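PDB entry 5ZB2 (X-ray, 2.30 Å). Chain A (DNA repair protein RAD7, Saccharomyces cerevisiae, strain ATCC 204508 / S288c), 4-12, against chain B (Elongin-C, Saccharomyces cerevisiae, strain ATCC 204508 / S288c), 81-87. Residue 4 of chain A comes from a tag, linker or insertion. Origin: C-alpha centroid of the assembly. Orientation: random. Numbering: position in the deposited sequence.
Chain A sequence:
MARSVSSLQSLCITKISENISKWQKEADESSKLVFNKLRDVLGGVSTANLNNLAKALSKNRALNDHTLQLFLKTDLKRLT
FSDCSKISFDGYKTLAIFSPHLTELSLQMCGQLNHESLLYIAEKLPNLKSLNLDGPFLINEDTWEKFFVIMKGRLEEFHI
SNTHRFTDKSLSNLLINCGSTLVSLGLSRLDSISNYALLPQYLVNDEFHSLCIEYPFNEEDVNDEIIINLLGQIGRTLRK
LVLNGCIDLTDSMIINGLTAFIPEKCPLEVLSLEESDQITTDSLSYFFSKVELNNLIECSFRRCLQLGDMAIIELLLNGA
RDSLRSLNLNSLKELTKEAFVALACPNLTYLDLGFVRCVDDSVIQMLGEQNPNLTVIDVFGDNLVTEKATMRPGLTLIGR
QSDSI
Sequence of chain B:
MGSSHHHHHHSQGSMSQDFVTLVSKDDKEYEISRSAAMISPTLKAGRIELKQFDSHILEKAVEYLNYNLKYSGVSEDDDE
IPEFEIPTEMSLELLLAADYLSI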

# COMPACT_ATOMS: atom_id res chain seq x y z
N SER A 4 2.36 -38.43 -7.09
CA SER A 4 1.24 -38.75 -6.21
C SER A 4 1.57 -38.40 -4.76
O SER A 4 0.68 -38.40 -3.90
N VAL A 5 2.84 -38.11 -4.49
CA VAL A 5 3.31 -37.75 -3.16
C VAL A 5 3.92 -36.36 -3.23
O VAL A 5 4.78 -36.10 -4.08
N SER A 6 3.49 -35.47 -2.34
CA SER A 6 4.00 -34.11 -2.33
C SER A 6 5.49 -34.09 -2.00
O SER A 6 5.95 -34.81 -1.11
N SER A 7 6.23 -33.27 -2.73
CA SER A 7 7.67 -33.15 -2.50
C SER A 7 7.94 -32.61 -1.10
O SER A 7 7.12 -31.90 -0.51
N LEU A 8 9.11 -32.95 -0.57
CA LEU A 8 9.51 -32.44 0.74
C LEU A 8 9.60 -30.92 0.73
O LEU A 8 9.37 -30.28 1.77
N GLN A 9 9.97 -30.32 -0.40
CA GLN A 9 10.01 -28.87 -0.50
C GLN A 9 8.62 -28.27 -0.29
O GLN A 9 8.44 -27.33 0.49
N SER A 10 7.62 -28.83 -0.98
CA SER A 10 6.25 -28.34 -0.84
C SER A 10 5.77 -28.47 0.60
O SER A 10 5.09 -27.58 1.12
N LEU A 11 6.12 -29.58 1.26
CA LEU A 11 5.66 -29.80 2.63
C LEU A 11 6.28 -28.79 3.59
O LEU A 11 5.58 -28.26 4.46
N CYS A 12 7.57 -28.52 3.44
CA CYS A 12 8.20 -27.49 4.27
C CYS A 12 7.57 -26.13 4.02
O CYS A 12 7.37 -25.35 4.95
N ILE B 81 -3.02 -41.99 2.52
CA ILE B 81 -1.62 -41.63 2.67
C ILE B 81 -1.45 -40.72 3.89
O ILE B 81 -2.04 -39.64 3.94
N PRO B 82 -0.66 -41.14 4.88
CA PRO B 82 -0.43 -40.29 6.05
C PRO B 82 0.32 -39.02 5.68
O PRO B 82 0.96 -38.92 4.63
N GLU B 83 0.24 -38.04 6.57
CA GLU B 83 0.97 -36.79 6.41
C GLU B 83 2.36 -36.93 7.01
O GLU B 83 2.54 -37.56 8.05
N PHE B 84 3.34 -36.34 6.33
CA PHE B 84 4.72 -36.33 6.81
C PHE B 84 4.88 -35.15 7.76
O PHE B 84 4.84 -33.99 7.33
N GLU B 85 5.04 -35.44 9.05
CA GLU B 85 5.19 -34.38 10.04
C GLU B 85 6.54 -33.68 9.87
O GLU B 85 7.57 -34.32 9.64
N ILE B 86 6.52 -32.36 9.98
CA ILE B 86 7.73 -31.55 9.87
C ILE B 86 7.80 -30.62 11.07
O ILE B 86 6.96 -29.72 11.21
N PRO B 87 8.78 -30.78 11.97
CA PRO B 87 8.85 -29.90 13.13
C PRO B 87 9.01 -28.44 12.72
O PRO B 87 9.78 -28.12 11.81

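The first turn of a helix can dock its apolar side chains on an extended segment with no hydrogen bond between the two stretches, and the start of the RAD7 helix against Elongin-C illustrates how. At the leading end the contact is loose: the backbone O of S4(A), a tag residue, lies 4.3 Å from CD1 of I81(B), while V5(A), chi1 t, lies sideways and makes no close contact. S6(A) and S7(A) are out of reach, yet S7(A) organises what follows. In the p rotamer its OG accepts from S10(A) N at 3.1 Å, capping the helix that begins at L8(A) and satisfying an amide that the first turn leaves without a backbone partner.

The helix then sets its apolar residues against chain B. L8(A) leaves the backbone sideways, but its t,p rotamer brings CD1 to 3.9 Å from CD1 of I86(B) and 4.1 Å from CE2 of F84(B). Q9(A) points away. One turn after L8(A), L11(A) (m,t) points toward chain B: its CB lies 3.4 Å from I86(B) CD1, and its CD1 lies 3.8 Å from F84(B) CB. C12(A), chi1 m, meets the same methyl, with N 3.6 Å and SG 3.8 Å from I86(B) CD1. The m,t rotamer of I86(B) thus inserts one methyl among three helix residues, beside F84(B) in its t rotamer.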

# COMPACT_ATOMS: atom_id res chain seq x y z
CB SER A 4 0.87 -40.23 -6.32
OG SER A 4 0.50 -40.56 -7.65
CB VAL A 5 4.33 -38.77 -2.63
CG1 VAL A 5 4.88 -38.34 -1.27
CG2 VAL A 5 3.70 -40.15 -2.53
CB SER A 6 3.23 -33.26 -1.31
OG SER A 6 1.85 -33.21 -1.63
CB SER A 7 8.30 -32.22 -3.53
OG SER A 7 7.85 -30.89 -3.35
CB LEU A 8 10.84 -33.05 1.17
CG LEU A 8 11.38 -32.56 2.52
CD1 LEU A 8 10.37 -32.80 3.65
CD2 LEU A 8 12.70 -33.25 2.84
CB GLN A 9 10.57 -28.45 -1.86
CG GLN A 9 11.99 -28.91 -2.12
CD GLN A 9 12.37 -28.84 -3.59
OE1 GLN A 9 12.45 -29.86 -4.27
NE2 GLN A 9 12.60 -27.63 -4.08
CB SER A 10 5.33 -29.10 -1.79
OG SER A 10 3.99 -28.67 -1.63
CB LEU A 11 5.98 -31.23 3.07
CG LEU A 11 5.33 -32.35 2.25
CD1 LEU A 11 5.80 -33.71 2.76
CD2 LEU A 11 3.81 -32.25 2.29
CB CYS A 12 9.70 -27.44 4.00
SG CYS A 12 10.62 -28.91 4.55
CB ILE B 81 -1.08 -40.96 1.40
CG1 ILE B 81 -1.08 -41.96 0.24
CG2 ILE B 81 0.32 -40.39 1.63
CD1 ILE B 81 -0.58 -41.41 -1.09
CB PRO B 82 0.42 -41.17 6.98
CG PRO B 82 0.26 -42.55 6.48
CD PRO B 82 0.04 -42.43 5.01
CB GLU B 83 0.22 -35.63 7.07
CG GLU B 83 -0.02 -35.81 8.56
CD GLU B 83 -0.52 -34.54 9.22
OE1 GLU B 83 -0.05 -33.44 8.84
OE2 GLU B 83 -1.39 -34.63 10.11
CB PHE B 84 5.70 -36.24 5.65
CG PHE B 84 7.13 -36.33 6.06
CD1 PHE B 84 7.76 -37.56 6.17
CD2 PHE B 84 7.86 -35.19 6.35
CE1 PHE B 84 9.09 -37.64 6.55
CE2 PHE B 84 9.18 -35.27 6.73
CZ PHE B 84 9.80 -36.50 6.83
CB GLU B 85 5.08 -34.96 11.45
CG GLU B 85 3.72 -35.59 11.75
CD GLU B 85 3.67 -36.25 13.11
OE1 GLU B 85 4.74 -36.43 13.73
OE2 GLU B 85 2.56 -36.58 13.57
CB ILE B 86 7.75 -30.76 8.55
CG1 ILE B 86 7.86 -31.72 7.36
CG2 ILE B 86 8.89 -29.75 8.54
CD1 ILE B 86 7.79 -31.06 6.00
CB PRO B 87 10.08 -30.40 13.90
CG PRO B 87 10.33 -31.78 13.39
CD PRO B 87 9.85 -31.80 11.98